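Local coordinates for protein PTHB1 (Homo sapiens, PDB 4YD8) that is a subunit of the BBSome, thought to act as a coat complex that sorts specific membrane proteins to primary cilia, at residues R11-T16 / C360-T365; C28-N33 / V85-F90; P291-P296 / V335-G340; T304-I309 / I318-T323; H312-H317 / P331-A336. One frame throughout, in Å; residues are numbered along the deposited sequence.

Contact 1 (R11-T16 / C360-T365); sequences RDWWST and CSYLGT
Arg11 O takes the N-H of Tyr362 at 2.8 Å, with the donor above the carbonyl plane, and Ser361 CA adds a CA-H...O contact at 3.3 Å to the same oxygen. Further along, Cys360 O accepts from Trp13 N at 3.0 Å and Cys360 N gives to Trp14 O. Trp13 and Trp14 both face Cys360, a classic beta bulge that shifts the antiparallel register by one residue. Strand 8-17 is thus bound to strand 357-362, with 343 residues between the segments. This is the Velcro closure of the propeller: the N-terminal strand completes the blade built from the last strands. At the bulge the CB of Trp13 points toward strand 357-362, and its indole is covered on opposite faces. On one, the Tyr362 ring makes an offset stack with the five-membered ring, centroids 4.0 Å apart and planes at 20°, and Trp13 CD1 sits over the centre of the phenol. On the other, Cys360 CB lies 3.6 Å from Trp13 CE2 in a CH-pi contact. With Trp14 CG anti to the backbone N (chi1 -175°), that indole approaches the same cysteine obliquely, CE3 3.8 Å from Cys360 SG; its NE1 is bonded to Asp71. A water bridges Arg11 N and Tyr362 O.

Contact 2 (C28-N33 / V85-F90); sequences CLCLAN and VEVGKF
Cys28-Asn33 and Val85-Phe90 run nearly parallel, their strand axes 6.4 Å apart at 20°, with no hydrogen bond passing directly between them. They carry the innermost strands of two successive propeller blades, 29-32 and 84-88; Cys30 pairs with Ile45 and Glu86 with Ala100 within their blades, while Val85 pairs with Gly27 just before the first segment. Between the two segments the join is made by small side chains meshing across the gap. Cys30 points at the second strand: its CB meets Val85 CG2 at 3.8 Å, while SG, anti to the backbone N (chi1 -176°), reaches on to Val87 CG2 at 3.7 Å. Val85 CG2 also lies against the carbonyl of Cys28, 3.5 Å from its O. Further along the strands, Ala32 CB presses on the branch point of Val87, 3.6 Å from CB, close to both methyls. Ile45 and Leu99, one from each blade, close around this valine. Two waters lie beside Leu29 O, and neither can serve every acceptor near it at once. Glu86, whose OE2 is bonded to Gln84, has OE1 3.2 Å from one. The other lies between two carbonyls, 2.9 Å from Leu29 O and 2.7 Å from Val85 O.

Contact 3 (P291-P296 / V335-G340); sequences PSCFLP and VAVRVG
Val337 CG1 fits between Cys293 SG, at 3.9 Å, and Leu295 CB, at 4.1 Å, where two inner strands lie side by side at 18°. Its first torsion sets this up: chi1 of 55° puts CG1 between the backbone N and the carbonyl carbon. Cys293 CB rests 3.5 Å from Val335 O. Leu295 instead holds CG anti to the backbone N (chi1 -177°), and its CD2 lies 3.6 Å from Val339 N and beside Val339 CG2. Strands 291-298 and 334-342 are the innermost strands of neighbouring propeller blades; the CB of Phe294 points away from this contact, and its ring packs on Phe265 and Leu267 of the preceding blade. Arg338 folds back so that its NH1 donates to Val337 O at 2.9 Å, an acceptor lying in the guanidinium plane, and Leu295 CD2 lies near Arg338 CA. A water accepts from Val337 N at 3.0 Å and donates to Phe294 O; Arg338 NH1 adds a weak bond. A second water lies between Ser292 O and Val335 O, and Ser292 OG bonds to Pro334 O just outside the segment. Between the two segments themselves, then, apolar side chains make the direct contact, and the polar links of the facing backbones pass through these two waters.

Contact 4 (T304-I309 / I318-T323); sequences TINTLI and IYQDVT
Asp321 N donates to Ile305 O at 2.9 Å, almost straight, and the aspartate returns the bond through its side chain: OD1 accepts from Ile305 N at 3.2 Å on its syn side, 35° out of the carboxylate plane. Gln320 has CG anti to the backbone N (chi1 -176°) and is extended beyond it; its NE2 donates to Thr304 OG1 at 3.0 Å, in the amide plane, and that hydroxyl is also bonded to Ser301. One water ties this end together, accepting from Thr307 OG1 at 2.7 Å and donating to Ile305 O and Asp321 O. Thr307 and Tyr319 then form a hydrogen-bonded antiparallel pair, flanked by the non-hydrogen-bonded pairs Asn306-Gln320 and Leu308-Ile318. These are the two middle strands of a four-stranded propeller blade, a beta hairpin of 306-311 and 315-320. A type II' turn from Gln320 to Thr323, with Asp321 at positive phi, sends the chain into the blade's outer strand, 323-329. Side chains alternate between the two sides of the sheet. On one, Leu308 and Ile318 lie side by side, pointing the same way, with CD2 of the leucine unusually close to CG1 of the isoleucine, 3.5 Å; Tyr297 packs on both. Asn306 OD1 rests 3.4 Å from Gln320 CG there, the amide planes 72° apart. On the other side, Ile309 crosses Tyr319 at about a right angle, its CD1 3.7 Å from ring atom CE1.

Contact 5 (H312-H317 / P331-A336); sequences HNNMLH and PHIPVA
Ile333 lays its side chain against His312 and Asn314, and this is the close part of the contact. With CG1 anti to the carbonyl carbon (chi1 -62°) and CD1 extended beyond it (chi2 173°), the isoleucine carries its terminal methyl to His312 O, 3.2 Å away. The side chain of Asn314 crosses it at about a right angle: OD1 lies 3.5 Å from Ile333 CG1 and 3.4 Å from His332 C. The same oxygen is 3.3 Å from Ile333 N, but the angle is too poor for a hydrogen bond, and none links the two segments. Tight as it is, the fit is therefore one of shape rather than polar pairing. The bend that presents Asn314 is stabilised locally: Asn313 OD1 accepts from Met315 N (a selenomethionine) at 3.3 Å in an Asx turn, and Asn314 itself takes a left-handed backbone conformation. Away from Ile333 the surfaces part. The His312 imidazole touches it only obliquely, ND1 4.2 Å from CG2, and also touches Ser292; His312 is exposed. Asn314 OD1 comes no nearer than 4.0 Å to Pro331 O, and the CB of His332 points away, its ring stacked on His357 of the next blade. Segment 331-336 leaves the outer strand 323-329 of one blade to start the inner strand 334-342 of the next, passing the hairpin bend at 312-314 as it goes. Such a blade-to-blade crossover, running over the loop between the second and third strands, belongs to the beta-propeller fold.

Contacts 1 and 4 are backbone-paired strands within blades: contact 4 lies buried mid-blade, whereas contact 1, partly exposed at the outer edge, joins the first and last strands of the propeller and encloses all the others along the sequence. Contacts 1 and 4 touch through Leu363 CD2 and Ile318 CD1, 3.5 Å apart. Contacts 2 and 3 lie near the centre, between inner strands of adjacent blades; they have no direct hydrogen bond between their segments and rely on small apolar side chains and waters. The Leu29 side chain touches Ala336 and Arg338 to link them. Contact 5 is the surface member, a loop crossing. It shares Val335 and Ala336 with contact 3 and strand 315-320 with contact 4, and lacks hydrogen bonds between its segments.

Contact 1 (R11-T16 / C360-T365)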
# COMPACT_ATOMS: atom_id res chain seq x y z
N ARG A 11 -10.82 -0.41 19.45
CA ARG A 11 -10.92 -1.77 19.97
C ARG A 11 -9.63 -2.48 19.59
O ARG A 11 -9.61 -3.38 18.74
CB ARG A 11 -12.14 -2.50 19.40
CG ARG A 11 -13.43 -2.36 20.18
CD ARG A 11 -13.94 -0.93 20.29
NE ARG A 11 -15.00 -0.85 21.29
CZ ARG A 11 -15.49 0.29 21.79
NH1 ARG A 11 -15.03 1.46 21.38
NH2 ARG A 11 -16.45 0.24 22.71
N ASP A 12 -8.54 -2.03 20.19
CA ASP A 12 -7.23 -2.59 19.88
C ASP A 12 -7.02 -3.92 20.58
O ASP A 12 -7.61 -4.19 21.63
CB ASP A 12 -6.13 -1.61 20.29
CG ASP A 12 -6.15 -1.31 21.78
OD1 ASP A 12 -7.21 -0.88 22.25
OD2 ASP A 12 -5.13 -1.52 22.46
N TRP A 13 -6.17 -4.76 20.00
CA TRP A 13 -5.89 -6.04 20.62
C TRP A 13 -4.41 -6.40 20.53
O TRP A 13 -4.01 -7.47 20.99
CB TRP A 13 -6.75 -7.15 19.99
CG TRP A 13 -6.64 -7.31 18.50
CD1 TRP A 13 -7.39 -6.67 17.54
CD2 TRP A 13 -5.74 -8.17 17.80
NE1 TRP A 13 -6.99 -7.09 16.29
CE2 TRP A 13 -6.00 -8.02 16.42
CE3 TRP A 13 -4.75 -9.08 18.21
CZ2 TRP A 13 -5.29 -8.72 15.45
CZ3 TRP A 13 -4.04 -9.77 17.25
CH2 TRP A 13 -4.31 -9.59 15.88
N TRP A 14 -3.60 -5.51 19.96
CA TRP A 14 -2.16 -5.75 19.83
C TRP A 14 -1.44 -4.49 19.38
O TRP A 14 -1.90 -3.80 18.47
CB TRP A 14 -1.88 -6.87 18.83
CG TRP A 14 -0.42 -7.28 18.70
CD1 TRP A 14 0.22 -8.25 19.41
CD2 TRP A 14 0.54 -6.77 17.77
NE1 TRP A 14 1.52 -8.36 19.01
CE2 TRP A 14 1.75 -7.46 18.00
CE3 TRP A 14 0.51 -5.78 16.79
CZ2 TRP A 14 2.91 -7.21 17.26
CZ3 TRP A 14 1.67 -5.53 16.05
CH2 TRP A 14 2.85 -6.24 16.30
N SER A 15 -0.31 -4.19 20.01
CA SER A 15 0.53 -3.12 19.51
C SER A 15 1.99 -3.41 19.81
O SER A 15 2.33 -4.19 20.69
CB SER A 15 0.12 -1.77 20.11
OG SER A 15 0.52 -1.65 21.46
N THR A 16 2.87 -2.79 19.03
CA THR A 16 4.29 -2.85 19.34
C THR A 16 4.93 -1.54 18.90
O THR A 16 4.31 -0.72 18.22
CB THR A 16 4.98 -4.06 18.65
OG1 THR A 16 6.24 -4.32 19.28
CG2 THR A 16 5.22 -3.80 17.16
N CYS A 360 -2.88 -3.18 15.96
CA CYS A 360 -4.02 -3.88 15.35
C CYS A 360 -5.27 -3.59 16.15
O CYS A 360 -5.23 -3.62 17.39
CB CYS A 360 -3.80 -5.40 15.32
SG CYS A 360 -2.37 -5.94 14.38
N SER A 361 -6.36 -3.33 15.46
CA SER A 361 -7.64 -3.08 16.13
C SER A 361 -8.80 -3.65 15.34
O SER A 361 -8.66 -4.00 14.16
CB SER A 361 -7.84 -1.58 16.36
OG SER A 361 -7.80 -0.88 15.14
N TYR A 362 -9.95 -3.77 16.00
CA TYR A 362 -11.16 -4.24 15.37
C TYR A 362 -12.05 -3.05 15.02
O TYR A 362 -12.00 -2.00 15.65
CB TYR A 362 -11.94 -5.19 16.28
CG TYR A 362 -11.20 -6.43 16.75
CD1 TYR A 362 -10.79 -7.41 15.85
CD2 TYR A 362 -11.00 -6.65 18.10
CE1 TYR A 362 -10.14 -8.56 16.30
CE2 TYR A 362 -10.37 -7.80 18.56
CZ TYR A 362 -9.94 -8.75 17.66
OH TYR A 362 -9.32 -9.89 18.13
N LEU A 363 -12.87 -3.22 13.99
CA LEU A 363 -13.82 -2.18 13.64
C LEU A 363 -14.83 -1.95 14.77
O LEU A 363 -14.89 -2.71 15.74
CB LEU A 363 -14.51 -2.55 12.33
CG LEU A 363 -13.49 -2.48 11.19
CD1 LEU A 363 -13.85 -3.42 10.07
CD2 LEU A 363 -13.41 -1.06 10.66
N GLY A 364 -15.60 -0.87 14.65
CA GLY A 364 -16.64 -0.56 15.62
C GLY A 364 -17.59 -1.73 15.77
O GLY A 364 -17.76 -2.53 14.85
N THR A 365 -18.21 -1.83 16.94
CA THR A 365 -19.11 -2.94 17.21
C THR A 365 -20.53 -2.64 16.73
O THR A 365 -20.93 -1.48 16.60
CB THR A 365 -19.12 -3.29 18.70
OG1 THR A 365 -19.26 -2.09 19.47
CG2 THR A 365 -17.83 -3.97 19.10
O HOH W 1 -11.45 0.24 16.78

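Contact 2 (C28-N33 / V85-F90)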
# COMPACT_ATOMS: atom_id res chain seq x y z
N CYS A 28 5.63 1.85 3.65
CA CYS A 28 6.42 0.98 4.53
C CYS A 28 5.61 -0.16 5.14
O CYS A 28 6.18 -1.02 5.78
CB CYS A 28 7.04 1.80 5.67
SG CYS A 28 8.42 2.85 5.13
N LEU A 29 4.29 -0.12 4.97
CA LEU A 29 3.39 -1.12 5.59
C LEU A 29 2.71 -1.99 4.53
O LEU A 29 2.09 -1.47 3.59
CB LEU A 29 2.33 -0.41 6.44
CG LEU A 29 1.25 -1.32 7.03
CD1 LEU A 29 1.86 -2.32 8.01
CD2 LEU A 29 0.15 -0.48 7.68
N CYS A 30 2.81 -3.31 4.69
CA CYS A 30 2.14 -4.21 3.78
C CYS A 30 1.47 -5.33 4.58
O CYS A 30 2.02 -5.83 5.55
CB CYS A 30 3.15 -4.78 2.77
SG CYS A 30 2.41 -5.84 1.53
N LEU A 31 0.25 -5.65 4.18
CA LEU A 31 -0.51 -6.75 4.78
C LEU A 31 -0.77 -7.82 3.73
O LEU A 31 -1.53 -7.59 2.79
CB LEU A 31 -1.84 -6.24 5.34
CG LEU A 31 -2.11 -6.08 6.84
CD1 LEU A 31 -3.56 -5.61 7.05
CD2 LEU A 31 -1.84 -7.37 7.62
N ALA A 32 -0.17 -8.99 3.88
CA ALA A 32 -0.31 -10.01 2.84
C ALA A 32 0.06 -11.39 3.32
O ALA A 32 0.76 -11.54 4.33
CB ALA A 32 0.58 -9.64 1.61
N ASN A 33 -0.40 -12.40 2.59
CA ASN A 33 -0.09 -13.79 2.92
C ASN A 33 1.27 -14.13 2.34
O ASN A 33 1.38 -14.95 1.43
CB ASN A 33 -1.17 -14.72 2.38
CG ASN A 33 -0.97 -16.16 2.83
OD1 ASN A 33 -0.18 -16.43 3.72
ND2 ASN A 33 -1.68 -17.08 2.19
N VAL A 85 7.49 -1.55 0.55
CA VAL A 85 7.36 -3.01 0.49
C VAL A 85 6.05 -3.38 -0.20
O VAL A 85 5.03 -2.69 -0.01
CB VAL A 85 7.41 -3.66 1.91
CG1 VAL A 85 8.83 -3.64 2.47
CG2 VAL A 85 6.46 -2.95 2.85
N GLU A 86 6.08 -4.42 -1.01
CA GLU A 86 4.89 -4.94 -1.69
C GLU A 86 5.02 -6.45 -1.81
O GLU A 86 6.12 -6.99 -1.75
CB GLU A 86 4.69 -4.34 -3.09
CG GLU A 86 4.49 -2.81 -3.18
CD GLU A 86 3.25 -2.28 -2.45
OE1 GLU A 86 2.31 -3.06 -2.11
OE2 GLU A 86 3.20 -1.04 -2.25
N VAL A 87 3.90 -7.13 -2.00
CA VAL A 87 3.88 -8.58 -2.07
C VAL A 87 3.06 -8.96 -3.28
O VAL A 87 1.96 -8.45 -3.46
CB VAL A 87 3.27 -9.20 -0.79
CG1 VAL A 87 3.04 -10.72 -0.97
CG2 VAL A 87 4.16 -8.90 0.42
N GLY A 88 3.61 -9.83 -4.12
CA GLY A 88 2.96 -10.17 -5.37
C GLY A 88 3.63 -11.32 -6.08
O GLY A 88 4.58 -11.92 -5.56
N LYS A 89 3.15 -11.62 -7.27
CA LYS A 89 3.68 -12.76 -8.02
C LYS A 89 4.91 -12.35 -8.84
O LYS A 89 4.86 -12.30 -10.07
CB LYS A 89 2.60 -13.35 -8.94
CG LYS A 89 1.36 -13.85 -8.18
CD LYS A 89 0.22 -14.19 -9.13
CE LYS A 89 -1.03 -14.60 -8.35
NZ LYS A 89 -2.07 -15.14 -9.27
N PHE A 90 6.01 -12.10 -8.14
CA PHE A 90 7.17 -11.44 -8.73
C PHE A 90 8.20 -12.43 -9.29
O PHE A 90 9.24 -12.01 -9.80
CB PHE A 90 7.85 -10.56 -7.68
CG PHE A 90 6.96 -9.50 -7.11
CD1 PHE A 90 6.09 -8.77 -7.92
CD2 PHE A 90 6.99 -9.22 -5.75
CE1 PHE A 90 5.27 -7.78 -7.39
CE2 PHE A 90 6.17 -8.21 -5.20
CZ PHE A 90 5.31 -7.50 -6.02
O HOH W 2 0.89 -2.35 0.62
O HOH W 3 3.17 -1.05 0.96

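Contact 3 (P291-P296 / V335-G340)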
# COMPACT_ATOMS: atom_id res chain seq x y z
N PRO A 291 -5.77 15.26 5.93
CA PRO A 291 -5.54 13.81 5.98
C PRO A 291 -4.06 13.44 6.04
O PRO A 291 -3.19 14.21 5.61
CB PRO A 291 -6.17 13.31 4.68
CG PRO A 291 -5.96 14.51 3.72
CD PRO A 291 -6.22 15.72 4.61
N SER A 292 -3.78 12.26 6.59
CA SER A 292 -2.43 11.72 6.59
C SER A 292 -2.33 10.49 5.70
O SER A 292 -1.29 10.23 5.12
CB SER A 292 -1.99 11.38 8.00
OG SER A 292 -2.92 10.50 8.60
N CYS A 293 -3.42 9.72 5.60
CA CYS A 293 -3.39 8.51 4.79
C CYS A 293 -4.80 7.99 4.55
O CYS A 293 -5.75 8.46 5.18
CB CYS A 293 -2.55 7.43 5.48
SG CYS A 293 -3.31 6.89 7.05
N PHE A 294 -4.95 7.01 3.66
CA PHE A 294 -6.30 6.48 3.40
C PHE A 294 -6.26 5.08 2.80
O PHE A 294 -5.19 4.58 2.44
CB PHE A 294 -7.06 7.53 2.54
CG PHE A 294 -6.94 7.39 1.03
CD1 PHE A 294 -5.75 6.95 0.43
CD2 PHE A 294 -8.06 7.60 0.22
CE1 PHE A 294 -5.66 6.83 -0.98
CE2 PHE A 294 -7.96 7.53 -1.17
CZ PHE A 294 -6.77 7.11 -1.77
N LEU A 295 -7.43 4.44 2.76
CA LEU A 295 -7.56 3.12 2.19
C LEU A 295 -9.03 2.83 1.88
O LEU A 295 -9.80 2.54 2.80
CB LEU A 295 -7.03 2.03 3.14
CG LEU A 295 -7.10 0.64 2.51
CD1 LEU A 295 -5.95 0.45 1.52
CD2 LEU A 295 -7.11 -0.46 3.56
N PRO A 296 -9.42 2.90 0.59
CA PRO A 296 -10.70 2.33 0.16
C PRO A 296 -10.61 0.82 0.35
O PRO A 296 -9.77 0.21 -0.32
CB PRO A 296 -10.78 2.69 -1.34
CG PRO A 296 -9.69 3.71 -1.57
CD PRO A 296 -8.63 3.42 -0.54
N VAL A 335 0.69 7.01 9.40
CA VAL A 335 1.21 7.31 8.06
C VAL A 335 0.74 6.27 7.06
O VAL A 335 0.84 6.48 5.86
CB VAL A 335 2.74 7.35 7.99
CG1 VAL A 335 3.26 8.56 8.70
CG2 VAL A 335 3.35 6.04 8.52
N ALA A 336 0.27 5.13 7.57
CA ALA A 336 -0.31 4.10 6.71
C ALA A 336 -1.35 3.32 7.48
O ALA A 336 -1.22 3.12 8.68
CB ALA A 336 0.76 3.14 6.16
N VAL A 337 -2.38 2.88 6.76
CA VAL A 337 -3.41 2.01 7.33
C VAL A 337 -3.71 0.91 6.33
O VAL A 337 -3.73 1.15 5.11
CB VAL A 337 -4.69 2.81 7.68
CG1 VAL A 337 -5.23 3.59 6.47
CG2 VAL A 337 -5.75 1.89 8.24
N ARG A 338 -3.88 -0.31 6.84
CA ARG A 338 -4.28 -1.45 6.03
C ARG A 338 -5.38 -2.23 6.73
O ARG A 338 -5.53 -2.14 7.95
CB ARG A 338 -3.06 -2.36 5.75
CG ARG A 338 -1.99 -1.68 4.88
CD ARG A 338 -2.47 -1.62 3.44
NE ARG A 338 -1.43 -1.12 2.53
CZ ARG A 338 -1.15 0.16 2.33
NH1 ARG A 338 -1.83 1.11 2.97
NH2 ARG A 338 -0.19 0.49 1.47
N VAL A 339 -6.15 -2.99 5.95
CA VAL A 339 -7.16 -3.89 6.50
C VAL A 339 -6.89 -5.30 6.02
O VAL A 339 -6.58 -5.51 4.85
CB VAL A 339 -8.59 -3.47 6.06
CG1 VAL A 339 -9.64 -4.47 6.55
CG2 VAL A 339 -8.88 -2.09 6.60
N GLY A 340 -7.02 -6.29 6.89
CA GLY A 340 -6.77 -7.64 6.43
C GLY A 340 -7.23 -8.70 7.39
O GLY A 340 -7.98 -8.43 8.32
O HOH W 4 1.28 8.92 5.06
O HOH W 5 -2.55 4.01 3.97

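Contact 4 (T304-I309 / I318-T323)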
# COMPACT_ATOMS: atom_id res chain seq x y z
N THR A 304 -21.59 1.20 -3.65
CA THR A 304 -20.91 2.04 -2.66
C THR A 304 -19.55 1.48 -2.26
O THR A 304 -19.25 0.31 -2.45
CB THR A 304 -21.75 2.26 -1.39
OG1 THR A 304 -21.76 1.06 -0.60
CG2 THR A 304 -23.18 2.64 -1.77
N ILE A 305 -18.73 2.36 -1.70
CA ILE A 305 -17.40 1.96 -1.25
C ILE A 305 -17.10 2.59 0.10
O ILE A 305 -17.43 3.75 0.37
CB ILE A 305 -16.31 2.34 -2.29
CG1 ILE A 305 -16.58 1.64 -3.63
CG2 ILE A 305 -14.91 1.98 -1.77
CD1 ILE A 305 -15.54 1.86 -4.69
N ASN A 306 -16.49 1.79 0.98
CA ASN A 306 -16.05 2.29 2.29
C ASN A 306 -14.57 2.64 2.27
O ASN A 306 -13.74 1.87 1.77
CB ASN A 306 -16.33 1.25 3.41
CG ASN A 306 -17.77 1.28 3.92
OD1 ASN A 306 -18.70 1.66 3.21
ND2 ASN A 306 -17.96 0.82 5.16
N THR A 307 -14.23 3.79 2.83
CA THR A 307 -12.87 4.30 2.81
C THR A 307 -12.41 4.74 4.20
O THR A 307 -13.10 5.52 4.88
CB THR A 307 -12.74 5.50 1.85
OG1 THR A 307 -13.13 5.08 0.53
CG2 THR A 307 -11.30 6.01 1.82
N LEU A 308 -11.25 4.23 4.62
CA LEU A 308 -10.62 4.69 5.85
C LEU A 308 -9.80 5.93 5.55
O LEU A 308 -9.08 5.95 4.57
CB LEU A 308 -9.71 3.61 6.44
CG LEU A 308 -10.40 2.51 7.24
CD1 LEU A 308 -9.51 1.28 7.19
CD2 LEU A 308 -10.57 2.98 8.67
N ILE A 309 -9.90 6.95 6.39
CA ILE A 309 -9.03 8.13 6.25
C ILE A 309 -8.46 8.50 7.62
O ILE A 309 -9.21 8.76 8.57
CB ILE A 309 -9.78 9.33 5.65
CG1 ILE A 309 -10.40 8.96 4.29
CG2 ILE A 309 -8.83 10.55 5.53
CD1 ILE A 309 -11.10 10.12 3.53
N ILE A 318 -14.18 6.48 8.88
CA ILE A 318 -14.68 5.63 7.81
C ILE A 318 -15.83 6.31 7.10
O ILE A 318 -16.80 6.68 7.74
CB ILE A 318 -15.18 4.27 8.31
CG1 ILE A 318 -14.01 3.40 8.73
CG2 ILE A 318 -15.95 3.55 7.21
CD1 ILE A 318 -14.46 2.05 9.34
N TYR A 319 -15.68 6.49 5.79
CA TYR A 319 -16.73 7.03 4.93
C TYR A 319 -17.34 5.93 4.07
O TYR A 319 -16.63 5.09 3.54
CB TYR A 319 -16.14 8.13 4.02
CG TYR A 319 -15.63 9.29 4.80
CD1 TYR A 319 -14.32 9.32 5.27
CD2 TYR A 319 -16.46 10.36 5.10
CE1 TYR A 319 -13.86 10.40 6.01
CE2 TYR A 319 -16.01 11.43 5.84
CZ TYR A 319 -14.70 11.45 6.29
OH TYR A 319 -14.25 12.51 7.02
N GLN A 320 -18.66 5.94 3.96
CA GLN A 320 -19.33 5.22 2.89
C GLN A 320 -19.65 6.25 1.82
O GLN A 320 -20.47 7.14 2.05
CB GLN A 320 -20.60 4.53 3.38
CG GLN A 320 -21.26 3.68 2.29
CD GLN A 320 -22.46 2.88 2.80
OE1 GLN A 320 -23.01 3.18 3.86
NE2 GLN A 320 -22.86 1.86 2.06
N ASP A 321 -18.99 6.12 0.67
CA ASP A 321 -18.99 7.16 -0.37
C ASP A 321 -18.47 8.45 0.27
O ASP A 321 -17.31 8.48 0.67
CB ASP A 321 -20.38 7.30 -1.01
CG ASP A 321 -20.81 6.05 -1.76
OD1 ASP A 321 -19.91 5.27 -2.17
OD2 ASP A 321 -22.03 5.83 -1.94
N VAL A 322 -19.30 9.48 0.43
CA VAL A 322 -18.82 10.70 1.09
C VAL A 322 -19.41 10.88 2.49
O VAL A 322 -19.23 11.92 3.13
CB VAL A 322 -19.12 11.99 0.24
CG1 VAL A 322 -18.68 11.79 -1.21
CG2 VAL A 322 -20.60 12.36 0.31
N THR A 323 -20.10 9.86 2.99
CA THR A 323 -20.83 10.02 4.24
C THR A 323 -20.04 9.41 5.41
O THR A 323 -19.70 8.24 5.38
CB THR A 323 -22.21 9.36 4.15
OG1 THR A 323 -22.98 9.99 3.12
CG2 THR A 323 -22.97 9.48 5.49
O HOH W 6 -15.62 6.19 0.32

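Contact 5 (H312-H317 / P331-A336)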
# COMPACT_ATOMS: atom_id res chain seq x y z
N HIS A 312 -4.16 14.11 10.80
CA HIS A 312 -3.07 14.62 11.63
C HIS A 312 -3.54 14.98 13.03
O HIS A 312 -2.75 15.41 13.86
CB HIS A 312 -2.41 15.82 10.96
CG HIS A 312 -1.64 15.46 9.73
ND1 HIS A 312 -0.34 14.98 9.78
CD2 HIS A 312 -2.00 15.44 8.43
CE1 HIS A 312 0.07 14.71 8.56
NE2 HIS A 312 -0.91 14.98 7.72
N ASN A 313 -4.83 14.82 13.28
CA ASN A 313 -5.36 15.03 14.63
C ASN A 313 -5.64 13.71 15.36
O ASN A 313 -6.47 13.66 16.27
CB ASN A 313 -6.62 15.88 14.57
CG ASN A 313 -7.72 15.23 13.75
OD1 ASN A 313 -7.53 14.15 13.17
ND2 ASN A 313 -8.87 15.89 13.69
N ASN A 314 -4.97 12.65 14.92
CA ASN A 314 -5.07 11.31 15.51
C ASN A 314 -6.42 10.61 15.32
O ASN A 314 -6.66 9.56 15.89
CB ASN A 314 -4.75 11.37 17.01
CG ASN A 314 -3.39 11.96 17.30
OD1 ASN A 314 -2.38 11.26 17.20
ND2 ASN A 314 -3.34 13.24 17.64
N MSE A 315 -7.30 11.19 14.51
CA MSE A 315 -8.60 10.59 14.25
C MSE A 315 -8.54 9.66 13.04
O MSE A 315 -7.83 9.93 12.07
CB MSE A 315 -9.66 11.66 14.03
CG MSE A 315 -9.89 12.58 15.21
SE MSE A 315 -10.49 11.63 16.81
CE MSE A 315 -12.10 10.80 16.10
N LEU A 316 -9.28 8.56 13.12
CA LEU A 316 -9.41 7.66 11.99
C LEU A 316 -10.89 7.60 11.62
O LEU A 316 -11.73 7.29 12.46
CB LEU A 316 -8.86 6.28 12.35
CG LEU A 316 -8.89 5.21 11.26
CD1 LEU A 316 -7.97 5.60 10.09
CD2 LEU A 316 -8.47 3.85 11.84
N HIS A 317 -11.21 7.90 10.36
CA HIS A 317 -12.60 7.99 9.90
C HIS A 317 -12.93 6.93 8.88
O HIS A 317 -12.08 6.53 8.10
CB HIS A 317 -12.88 9.36 9.28
CG HIS A 317 -12.75 10.50 10.24
ND1 HIS A 317 -11.83 11.51 10.06
CD2 HIS A 317 -13.40 10.77 11.39
CE1 HIS A 317 -11.94 12.37 11.06
NE2 HIS A 317 -12.89 11.94 11.88
N PRO A 331 -3.95 6.52 19.24
CA PRO A 331 -2.90 7.05 20.11
C PRO A 331 -1.81 7.79 19.34
O PRO A 331 -1.07 8.59 19.91
CB PRO A 331 -2.33 5.80 20.79
CG PRO A 331 -2.68 4.68 19.89
CD PRO A 331 -3.99 5.05 19.25
N HIS A 332 -1.72 7.53 18.03
CA HIS A 332 -0.67 8.12 17.22
C HIS A 332 -1.17 8.43 15.81
O HIS A 332 -2.10 7.78 15.33
CB HIS A 332 0.54 7.17 17.15
CG HIS A 332 1.09 6.81 18.50
ND1 HIS A 332 1.90 7.65 19.22
CD2 HIS A 332 0.92 5.70 19.26
CE1 HIS A 332 2.22 7.07 20.37
NE2 HIS A 332 1.63 5.89 20.41
N ILE A 333 -0.55 9.40 15.16
CA ILE A 333 -0.91 9.75 13.79
C ILE A 333 -0.46 8.66 12.82
O ILE A 333 0.72 8.35 12.74
CB ILE A 333 -0.29 11.09 13.36
CG1 ILE A 333 -0.82 12.22 14.24
CG2 ILE A 333 -0.57 11.37 11.88
CD1 ILE A 333 -0.13 13.55 13.99
N PRO A 334 -1.40 8.09 12.06
CA PRO A 334 -1.06 7.02 11.12
C PRO A 334 -0.43 7.59 9.83
O PRO A 334 -0.96 8.54 9.26
CB PRO A 334 -2.40 6.37 10.84
CG PRO A 334 -3.41 7.51 11.01
CD PRO A 334 -2.83 8.43 12.04
N VAL A 335 0.69 7.01 9.40
CA VAL A 335 1.21 7.31 8.06
C VAL A 335 0.74 6.27 7.06
O VAL A 335 0.84 6.48 5.86
CB VAL A 335 2.74 7.35 7.99
CG1 VAL A 335 3.26 8.56 8.70
CG2 VAL A 335 3.35 6.04 8.52
N ALA A 336 0.27 5.13 7.57
CA ALA A 336 -0.31 4.10 6.71
C ALA A 336 -1.35 3.32 7.48
O ALA A 336 -1.22 3.12 8.68
CB ALA A 336 0.76 3.14 6.16